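Local coordinates for protein BT_4661 (Bacteroides thetaiotaomicron, PDB 4AK2) that binds heparin and heparan sulphate as a surface-located, SusE-like protein, this chain being its ligand-binding C-terminal part, and probably helps the bacterium capture these glycans, at residues F7-Y12 and P43-A48; N23-F28 and P129-V134; I79-L84 and V111-S116. One frame throughout, in Å; residues are numbered along the deposited sequence. Where two conformers were deposited one is given.

Contact 1: F7-Y12 and P43-A48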
loop_
_atom_site.group_PDB
_atom_site.type_symbol
_atom_site.label_atom_id
_atom_site.label_comp_id
_atom_site.label_asym_id
_atom_site.label_seq_id
_atom_site.Cartn_x
_atom_site.Cartn_y
_atom_site.Cartn_z
ATOM N N PHE A 7 19.517 17.313 2.028
ATOM C CA PHE A 7 18.312 17.357 1.208
ATOM C C PHE A 7 17.222 16.624 1.976
ATOM O O PHE A 7 17.512 16.009 3.035
ATOM C CB PHE A 7 18.569 16.814 -0.216
ATOM C CG PHE A 7 18.675 15.301 -0.324
ATOM C CD1 PHE A 7 19.729 14.607 0.246
ATOM C CD2 PHE A 7 17.702 14.583 -1.027
ATOM C CE1 PHE A 7 19.794 13.228 0.128
ATOM C CE2 PHE A 7 17.758 13.207 -1.147
ATOM C CZ PHE A 7 18.817 12.518 -0.559
ATOM N N THR A 8 15.996 16.676 1.467
ATOM C CA THR A 8 14.877 16.061 2.195
ATOM C C THR A 8 13.973 15.135 1.398
ATOM O O THR A 8 13.197 14.397 2.013
ATOM C CB THR A 8 13.984 17.121 2.854
ATOM O OG1 THR A 8 13.244 17.801 1.825
ATOM C CG2 THR A 8 14.816 18.082 3.687
ATOM N N TYR A 9 14.044 15.149 0.065
ATOM C CA TYR A 9 13.121 14.304 -0.720
ATOM C C TYR A 9 13.670 14.008 -2.113
ATOM O O TYR A 9 14.491 14.782 -2.649
ATOM C CB TYR A 9 11.669 14.879 -0.805
ATOM C CG TYR A 9 11.574 16.064 -1.739
ATOM C CD1 TYR A 9 11.370 15.881 -3.110
ATOM C CD2 TYR A 9 11.698 17.384 -1.260
ATOM C CE1 TYR A 9 11.297 16.967 -3.986
ATOM C CE2 TYR A 9 11.631 18.470 -2.128
ATOM C CZ TYR A 9 11.415 18.269 -3.475
ATOM O OH TYR A 9 11.344 19.338 -4.312
ATOM N N PHE A 10 13.134 12.941 -2.722
ATOM C CA PHE A 10 13.141 12.760 -4.164
ATOM C C PHE A 10 11.741 12.329 -4.538
ATOM O O PHE A 10 10.905 12.055 -3.630
ATOM C CB PHE A 10 14.177 11.672 -4.580
ATOM C CG PHE A 10 14.049 10.398 -3.820
ATOM C CD1 PHE A 10 13.153 9.413 -4.227
ATOM C CD2 PHE A 10 14.814 10.188 -2.685
ATOM C CE1 PHE A 10 13.029 8.205 -3.512
ATOM C CE2 PHE A 10 14.707 9.000 -1.947
ATOM C CZ PHE A 10 13.810 8.018 -2.365
ATOM N N ARG A 11 11.449 12.265 -5.837
ATOM C CA ARG A 11 10.162 11.725 -6.276
ATOM C C ARG A 11 10.396 10.918 -7.537
ATOM O O ARG A 11 11.171 11.356 -8.411
ATOM C CB ARG A 11 9.102 12.818 -6.590
ATOM C CG ARG A 11 8.904 13.824 -5.496
ATOM C CD ARG A 11 7.756 14.795 -5.778
ATOM N NE ARG A 11 7.633 15.745 -4.666
ATOM C CZ ARG A 11 7.889 17.051 -4.751
ATOM N NH1 ARG A 11 8.216 17.608 -5.914
ATOM N NH2 ARG A 11 7.808 17.808 -3.667
ATOM N N TYR A 12 9.635 9.839 -7.663
ATOM C CA TYR A 12 9.479 9.098 -8.883
ATOM C C TYR A 12 8.144 9.434 -9.592
ATOM O O TYR A 12 8.017 9.201 -10.794
ATOM C CB TYR A 12 9.486 7.608 -8.609
ATOM C CG TYR A 12 10.874 7.029 -8.355
ATOM C CD1 TYR A 12 11.485 7.179 -7.113
ATOM C CD2 TYR A 12 11.581 6.336 -9.362
ATOM C CE1 TYR A 12 12.738 6.655 -6.841
ATOM C CE2 TYR A 12 12.843 5.762 -9.083
ATOM C CZ TYR A 12 13.430 5.966 -7.841
ATOM O OH TYR A 12 14.669 5.431 -7.550
ATOM N N PRO A 43 13.760 8.415 -11.191
ATOM C CA PRO A 43 13.322 9.584 -10.436
ATOM C C PRO A 43 13.206 10.838 -11.301
ATOM O O PRO A 43 13.920 11.025 -12.301
ATOM C CB PRO A 43 14.407 9.718 -9.365
ATOM C CG PRO A 43 15.624 9.125 -10.009
ATOM C CD PRO A 43 15.120 7.963 -10.820
ATOM N N THR A 44 12.331 11.719 -10.864
ATOM C CA THR A 44 12.037 12.936 -11.656
ATOM C C THR A 44 12.163 14.232 -10.886
ATOM O O THR A 44 12.064 15.293 -11.487
ATOM C CB THR A 44 10.625 12.878 -12.264
ATOM O OG1 THR A 44 9.651 12.902 -11.204
ATOM C CG2 THR A 44 10.481 11.652 -13.164
ATOM N N ALA A 45 12.419 14.172 -9.577
ATOM C CA ALA A 45 12.479 15.398 -8.757
ATOM C C ALA A 45 13.337 15.174 -7.534
ATOM O O ALA A 45 13.349 14.064 -6.982
ATOM C CB ALA A 45 11.078 15.865 -8.317
ATOM N N THR A 46 13.940 16.251 -7.041
ATOM C CA THR A 46 14.633 16.235 -5.754
ATOM C C THR A 46 14.942 17.634 -5.319
ATOM O O THR A 46 15.032 18.510 -6.178
ATOM C CB THR A 46 15.950 15.371 -5.801
ATOM O OG1 THR A 46 16.503 15.309 -4.490
ATOM C CG2 THR A 46 16.992 15.991 -6.737
ATOM N N ASP A 47 15.156 17.848 -4.016
ATOM C CA ASP A 47 15.697 19.118 -3.541
ATOM C C ASP A 47 17.218 19.042 -3.300
ATOM O O ASP A 47 17.807 19.987 -2.802
ATOM C CB ASP A 47 14.946 19.698 -2.315
ATOM C CG ASP A 47 14.976 18.800 -1.090
ATOM O OD1 ASP A 47 15.386 17.627 -1.200
ATOM O OD2 ASP A 47 14.530 19.249 -0.012
ATOM N N ALA A 48 17.850 17.916 -3.646
ATOM C CA ALA A 48 19.314 17.830 -3.542
ATOM C C ALA A 48 19.921 18.868 -4.488
ATOM O O ALA A 48 19.582 18.899 -5.692
ATOM C CB ALA A 48 19.766 16.449 -3.917
#
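Asp-47 turns its carboxylate to the 7-12 segment and takes three hydrogen bonds there, all on the syn side. Asp-47 OD1 accepts from Thr-8 N at 2.9 Å and also from Tyr-9 N, while Thr-8 OG1 donates to Asp-47 OD2 at 2.7 Å. Thr-46 adds a hydroxyl bond: its OG1, anti to the backbone N (chi1 -175°), donates in the carbonyl plane to Tyr-9 O at 2.8 Å. The same OG1 accepts from Ala-48 N, an ST turn.

Backbone bonds join the short antiparallel strands 10-11 and 45-46. Arg-11 N donates to Ala-45 O, and Arg-11 O accepts from both Thr-44 N and Ala-45 N, a classic beta bulge.

Packing centres on rings. Pro-43 CB stands over the Tyr-12 ring, 4.1 Å from its centroid, a CH-pi contact; Tyr-12 OH is bonded to Gly-77 O. The Tyr-9 ring has the Arg-11 guanidinium (NH2) above one face and Asp-47 N above the other. Phe-7 CB meets Ala-48 CB at 3.9 Å, and Phe-7, Phe-10 and Tyr-12 also touch strand 89-98.

Three neutral donors, two N-H groups and a hydroxyl, thus share the Asp-47 oxygens and would probably stabilise the carboxylate's negative charge.

Contact 2: N23-F28 and P129-V134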
loop_
_atom_site.group_PDB
_atom_site.type_symbol
_atom_site.label_atom_id
_atom_site.label_comp_id
_atom_site.label_asym_id
_atom_site.label_seq_id
_atom_site.Cartn_x
_atom_site.Cartn_y
_atom_site.Cartn_z
ATOM N N ASN A 23 1.092 15.057 -4.491
ATOM C CA ASN A 23 -0.146 14.779 -3.778
ATOM C C ASN A 23 -0.474 13.282 -3.702
ATOM O O ASN A 23 -1.527 12.906 -3.165
ATOM C CB ASN A 23 -1.344 15.529 -4.406
ATOM C CG ASN A 23 -1.312 17.017 -4.111
ATOM O OD1 ASN A 23 -0.410 17.493 -3.437
ATOM N ND2 ASN A 23 -2.344 17.727 -4.548
ATOM N N TYR A 24 0.430 12.442 -4.235
ATOM C CA TYR A 24 0.221 10.977 -4.306
ATOM C C TYR A 24 1.506 10.271 -3.928
ATOM O O TYR A 24 2.585 10.833 -4.075
ATOM C CB TYR A 24 -0.192 10.578 -5.726
ATOM C CG TYR A 24 -1.522 11.215 -6.101
ATOM C CD1 TYR A 24 -2.711 10.587 -5.747
ATOM C CD2 TYR A 24 -1.568 12.440 -6.803
ATOM C CE1 TYR A 24 -3.935 11.150 -6.036
ATOM C CE2 TYR A 24 -2.815 13.026 -7.120
ATOM C CZ TYR A 24 -3.986 12.371 -6.738
ATOM O OH TYR A 24 -5.185 12.924 -7.075
ATOM N N ALA A 25 1.379 9.010 -3.481
ATOM C CA ALA A 25 2.575 8.179 -3.342
ATOM C C ALA A 25 3.222 7.977 -4.702
ATOM O O ALA A 25 2.583 8.131 -5.770
ATOM C CB ALA A 25 2.169 6.812 -2.746
ATOM N N ASP A 26 4.513 7.593 -4.655
ATOM C CA ASP A 26 5.195 7.122 -5.859
ATOM C C ASP A 26 4.701 5.715 -6.168
ATOM O O ASP A 26 4.860 4.797 -5.324
ATOM C CB ASP A 26 6.711 7.153 -5.670
ATOM C CG ASP A 26 7.288 8.551 -5.704
ATOM O OD1 ASP A 26 6.574 9.502 -6.110
ATOM O OD2 ASP A 26 8.480 8.691 -5.337
ATOM N N GLN A 27 4.036 5.538 -7.296
ATOM C CA GLN A 27 3.294 4.294 -7.546
ATOM C C GLN A 27 3.114 4.040 -9.019
ATOM O O GLN A 27 2.863 4.954 -9.792
ATOM C CB GLN A 27 1.952 4.351 -6.801
ATOM C CG GLN A 27 0.936 5.345 -7.401
ATOM C CD GLN A 27 -0.167 5.647 -6.414
ATOM O OE1 GLN A 27 -1.113 4.902 -6.271
ATOM N NE2 GLN A 27 -0.044 6.813 -5.733
ATOM N N PHE A 28 3.326 2.775 -9.421
ATOM C CA PHE A 28 3.349 2.374 -10.814
ATOM C C PHE A 28 2.540 1.135 -11.048
ATOM O O PHE A 28 2.708 0.152 -10.342
ATOM C CB PHE A 28 4.819 2.154 -11.275
ATOM C CG PHE A 28 5.591 3.428 -11.168
ATOM C CD1 PHE A 28 6.205 3.799 -9.978
ATOM C CD2 PHE A 28 5.612 4.332 -12.233
ATOM C CE1 PHE A 28 6.824 5.052 -9.852
ATOM C CE2 PHE A 28 6.235 5.583 -12.101
ATOM C CZ PHE A 28 6.810 5.942 -10.928
ATOM N N PRO A 129 -5.651 6.379 -7.100
ATOM C CA PRO A 129 -4.408 5.687 -6.754
ATOM C C PRO A 129 -4.670 4.405 -5.992
ATOM O O PRO A 129 -5.648 4.251 -5.283
ATOM C CB PRO A 129 -3.710 6.711 -5.823
ATOM C CG PRO A 129 -4.861 7.416 -5.139
ATOM C CD PRO A 129 -5.885 7.558 -6.224
ATOM N N PHE A 130 -3.704 3.495 -6.143
ATOM C CA PHE A 130 -3.733 2.210 -5.398
ATOM C C PHE A 130 -2.981 2.269 -4.101
ATOM O O PHE A 130 -2.910 1.248 -3.390
ATOM C CB PHE A 130 -3.335 1.029 -6.261
ATOM C CG PHE A 130 -1.897 1.064 -6.731
ATOM C CD1 PHE A 130 -0.880 0.489 -5.925
ATOM C CD2 PHE A 130 -1.537 1.621 -7.968
ATOM C CE1 PHE A 130 0.431 0.476 -6.366
ATOM C CE2 PHE A 130 -0.222 1.623 -8.405
ATOM C CZ PHE A 130 0.756 1.054 -7.587
ATOM N N VAL A 131 -2.394 3.405 -3.734
ATOM C CA VAL A 131 -1.809 3.628 -2.425
ATOM C C VAL A 131 -2.708 4.664 -1.740
ATOM O O VAL A 131 -2.781 5.831 -2.200
ATOM C CB VAL A 131 -0.375 4.124 -2.474
ATOM C CG1 VAL A 131 0.211 4.243 -1.062
ATOM C CG2 VAL A 131 0.508 3.181 -3.335
ATOM N N PHE A 132 -3.431 4.264 -0.716
ATOM C CA PHE A 132 -4.314 5.152 0.028
ATOM C C PHE A 132 -3.474 5.754 1.153
ATOM O O PHE A 132 -3.088 5.032 2.092
ATOM C CB PHE A 132 -5.536 4.336 0.572
ATOM C CG PHE A 132 -6.407 5.128 1.526
ATOM C CD1 PHE A 132 -6.524 6.533 1.416
ATOM C CD2 PHE A 132 -7.095 4.484 2.565
ATOM C CE1 PHE A 132 -7.326 7.299 2.293
ATOM C CE2 PHE A 132 -7.936 5.244 3.432
ATOM C CZ PHE A 132 -7.996 6.640 3.312
ATOM N N GLN A 133 -3.196 7.060 1.095
ATOM C CA GLN A 133 -2.447 7.776 2.083
ATOM C C GLN A 133 -3.400 8.300 3.136
ATOM O O GLN A 133 -4.277 9.147 2.812
ATOM C CB GLN A 133 -1.689 8.942 1.439
ATOM C CG GLN A 133 -0.615 8.394 0.479
ATOM C CD GLN A 133 0.191 9.532 -0.137
ATOM O OE1 GLN A 133 -0.380 10.435 -0.754
ATOM N NE2 GLN A 133 1.517 9.471 -0.014
ATOM N N VAL A 134 -3.309 7.798 4.359
ATOM C CA VAL A 134 -4.268 8.086 5.399
ATOM C C VAL A 134 -3.591 8.510 6.683
ATOM O O VAL A 134 -2.536 7.966 7.076
ATOM C CB VAL A 134 -5.203 6.853 5.607
ATOM C CG1 VAL A 134 -4.435 5.628 6.186
ATOM C CG2 VAL A 134 -6.379 7.212 6.517
HETATM O O HOH W 1 -2.616 10.132 -2.146
HETATM O O HOH W 2 3.780 11.024 -0.969
HETATM O O HOH W 3 -1.405 7.906 -3.371
#
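Gln-27, Ala-25 and Tyr-24 meet Pro-129, Phe-130 and Val-131 in a side-chain and water-mediated seam between two beta sheets. Strand 27-30 is an outermost strand of the four-stranded mixed sheet, where it runs parallel to strand 105-115; strand 131-134 belongs to the larger mixed sheet that also holds strands 241-254 and 268-276, and is parallel to strand 268-276. The two segments do not pair as strands.

Gln-27 carries the polar part. Its CB and CG lie against the Phe-130 ring, Gln-27 CB 3.6 Å from Phe-130 CZ. Gln-27 OE1 accepts from Val-131 N at 3.2 Å, with the donor above the plane of the amide carbonyl, and more weakly from Phe-130 N. The same OE1 rides 3.7 Å above one face of the Phe-130 ring, offset toward the rim, with amide and ring planes nearly perpendicular (88°). NE2 donates to Ala-25 O, so both ends of this buried amide are engaged and its flip is fixed.

Apolar contacts flank it: Ala-25 CB meets Val-131 CG1 at 3.6 Å, and Pro-129, which follows a cis peptide bond, sets CG at the edge of the Tyr-24 ring, 3.9 Å from CD1. Phe-130 and Val-131 also pack on Phe-112 of strand 105-115.

Gln-133 joins the seam through water: one water donates to its OE1 and to Asn-23 O. Another water accepts from Ala-25 N and Gln-27 NE2 and donates to Val-131 O at 2.8 Å.

Contact 3: I79-L84 and V111-S116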
loop_
_atom_site.group_PDB
_atom_site.type_symbol
_atom_site.label_atom_id
_atom_site.label_comp_id
_atom_site.label_asym_id
_atom_site.label_seq_id
_atom_site.Cartn_x
_atom_site.Cartn_y
_atom_site.Cartn_z
ATOM N N ILE A 79 14.506 1.776 -11.186
ATOM C CA ILE A 79 14.145 0.571 -10.423
ATOM C C ILE A 79 13.645 -0.510 -11.384
ATOM O O ILE A 79 12.914 -0.226 -12.337
ATOM C CB ILE A 79 12.976 0.869 -9.456
ATOM C CG1 ILE A 79 13.326 2.037 -8.525
ATOM C CG2 ILE A 79 12.514 -0.361 -8.697
ATOM C CD1 ILE A 79 12.135 2.574 -7.759
ATOM N N THR A 80 14.040 -1.758 -11.134
ATOM C CA THR A 80 13.495 -2.904 -11.850
ATOM C C THR A 80 12.929 -3.900 -10.845
ATOM O O THR A 80 13.593 -4.246 -9.866
ATOM C CB THR A 80 14.586 -3.601 -12.705
ATOM O OG1 THR A 80 15.084 -2.648 -13.634
ATOM C CG2 THR A 80 14.002 -4.781 -13.451
ATOM N N ILE A 81 11.698 -4.343 -11.098
ATOM C CA ILE A 81 11.020 -5.313 -10.269
ATOM C C ILE A 81 10.867 -6.609 -11.053
ATOM O O ILE A 81 10.547 -6.598 -12.234
ATOM C CB ILE A 81 9.600 -4.805 -9.860
ATOM C CG1 ILE A 81 9.696 -3.465 -9.187
ATOM C CG2 ILE A 81 8.966 -5.809 -8.908
ATOM C CD1 ILE A 81 10.249 -3.534 -7.790
ATOM N N THR A 82 11.065 -7.733 -10.359
ATOM C CA THR A 82 10.790 -9.051 -10.943
ATOM C C THR A 82 9.960 -9.891 -9.978
ATOM O O THR A 82 10.001 -9.675 -8.757
ATOM C CB THR A 82 12.079 -9.831 -11.303
ATOM O OG1 THR A 82 12.842 -10.056 -10.116
ATOM C CG2 THR A 82 12.905 -9.056 -12.321
ATOM N N GLY A 83 9.191 -10.828 -10.522
ATOM C CA GLY A 83 8.520 -11.863 -9.698
ATOM C C GLY A 83 7.186 -11.422 -9.074
ATOM O O GLY A 83 6.438 -12.245 -8.564
ATOM N N LEU A 84 6.889 -10.126 -9.062
ATOM C CA LEU A 84 5.587 -9.688 -8.568
ATOM C C LEU A 84 4.514 -10.405 -9.372
ATOM O O LEU A 84 4.563 -10.383 -10.598
ATOM C CB LEU A 84 5.451 -8.157 -8.719
ATOM C CG LEU A 84 4.122 -7.474 -8.342
ATOM C CD1 LEU A 84 3.827 -7.719 -6.870
ATOM C CD2 LEU A 84 4.208 -5.987 -8.652
ATOM N N VAL A 111 8.353 3.135 -2.733
ATOM C CA VAL A 111 7.787 3.135 -4.061
ATOM C C VAL A 111 6.902 1.908 -4.185
ATOM O O VAL A 111 7.342 0.798 -3.798
ATOM C CB VAL A 111 8.850 3.209 -5.184
ATOM C CG1 VAL A 111 8.198 3.217 -6.573
ATOM C CG2 VAL A 111 9.766 4.402 -4.969
ATOM N N PHE A 112 5.717 2.031 -4.743
ATOM C CA PHE A 112 4.743 0.985 -4.806
ATOM C C PHE A 112 4.444 0.573 -6.231
ATOM O O PHE A 112 4.551 1.383 -7.172
ATOM C CB PHE A 112 3.459 1.451 -4.141
ATOM C CG PHE A 112 3.610 1.832 -2.692
ATOM C CD1 PHE A 112 3.942 3.143 -2.341
ATOM C CD2 PHE A 112 3.316 0.940 -1.660
ATOM C CE1 PHE A 112 4.021 3.526 -1.021
ATOM C CE2 PHE A 112 3.423 1.321 -0.329
ATOM C CZ PHE A 112 3.730 2.651 0.009
ATOM N N PHE A 113 4.057 -0.692 -6.380
ATOM C CA PHE A 113 3.736 -1.296 -7.671
ATOM C C PHE A 113 2.459 -2.072 -7.625
ATOM O O PHE A 113 2.173 -2.708 -6.624
ATOM C CB PHE A 113 4.885 -2.228 -8.142
ATOM C CG PHE A 113 6.149 -1.497 -8.398
ATOM C CD1 PHE A 113 7.039 -1.227 -7.348
ATOM C CD2 PHE A 113 6.474 -1.068 -9.683
ATOM C CE1 PHE A 113 8.228 -0.488 -7.571
ATOM C CE2 PHE A 113 7.650 -0.329 -9.925
ATOM C CZ PHE A 113 8.547 -0.061 -8.872
ATOM N N HIS A 114 1.688 -2.015 -8.709
ATOM C CA HIS A 114 0.483 -2.848 -8.843
ATOM C C HIS A 114 0.516 -3.541 -10.156
ATOM O O HIS A 114 0.614 -2.904 -11.218
ATOM C CB HIS A 114 -0.797 -1.984 -8.800
ATOM C CG HIS A 114 -2.072 -2.806 -9.006
ATOM N ND1 HIS A 114 -3.005 -2.522 -9.943
ATOM C CD2 HIS A 114 -2.504 -3.967 -8.362
ATOM C CE1 HIS A 114 -4.003 -3.424 -9.879
ATOM N NE2 HIS A 114 -3.693 -4.323 -8.930
ATOM N N PHE A 115 0.448 -4.870 -10.142
ATOM C CA PHE A 115 0.391 -5.682 -11.372
ATOM C C PHE A 115 -1.092 -5.981 -11.572
ATOM O O PHE A 115 -1.650 -6.858 -10.903
ATOM C CB PHE A 115 1.266 -6.923 -11.267
ATOM C CG PHE A 115 1.575 -7.614 -12.577
ATOM C CD1 PHE A 115 0.950 -7.286 -13.802
ATOM C CD2 PHE A 115 2.542 -8.619 -12.574
ATOM C CE1 PHE A 115 1.296 -7.945 -14.991
ATOM C CE2 PHE A 115 2.882 -9.291 -13.743
ATOM C CZ PHE A 115 2.261 -8.950 -14.945
ATOM N N SER A 116 -1.738 -5.261 -12.475
ATOM C CA SER A 116 -3.173 -5.428 -12.675
ATOM C C SER A 116 -3.485 -6.690 -13.491
ATOM O O SER A 116 -2.590 -7.271 -14.109
ATOM C CB SER A 116 -3.769 -4.205 -13.355
ATOM O OG SER A 116 -5.170 -4.273 -13.184
#
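Val-111 and Ile-79 reach toward each other tip to tip across two facing layers of strands, Ile-79 CD1 lying 4.1 Å from Val-111 CG2. Val-111 also packs on Val-92 of strand 89-98 and on Phe-28.

Phe-113, next but one along, fills the middle. Ile-81 points its CG1 at the centre of the ring, 3.6 Å from the centroid and 12° off the ring normal, a CH-pi contact over the face; Ile-81 CD1 reaches CE1 of the same ring. Ile-81 CG1, beside its backbone N and anti to the carbonyl carbon (chi1 -55°), is thereby the branch that touches. Ile-79 CG2 approaches Phe-113 CZ at 4.0 Å, and Leu-84 CD2 lies against Phe-113 CB at 3.9 Å.

His-114 turns to the other side of its sheet, where its ring meets Phe-130 and ND1 is hydrogen-bonded to Arg-29 NE. Phe-115 returns to the shared side: its CB packs on Leu-84 CD2 at 4.0 Å, the two side chains sliding past each other in opposite directions. The ring then offers its edge to the Leu-84 carbonyl, Phe-115 CD2 to Leu-84 O 3.3 Å. The Leu-84 side chain itself is about 8 Å from a bound sulphated glucosamine of the glycan.

Strand axes 10.2 Å apart and crossing at -42° are consistent with face-to-face packing of two layers, as in a beta sandwich, here a two-stranded sheet on the four-stranded one.

Overall arrangement
Contacts 1 and 3 lie in the sandwich-like first part of the chain, while contact 2 ties that part to the later sheet. Contact 3 is the buried one, almost wholly apolar, without hydrogen bonds between its segments; contact 1, farthest from the chain centre, is partly exposed and rich in polar bonds; contact 2 mixes apolar packing with a buried amide and waters. Contacts 2 and 3 share a sheet: strands 27-30 and 105-115 are neighbours, joined by Phe-28 N to Phe-112 O and Phe-28 O to His-114 N, probable hydrogen bonds. Tyr-12 links all three, its N probably bonded to Asp-26 OD2 of contact 2 and its ring packed on Ile-79 and Val-111 of contact 3.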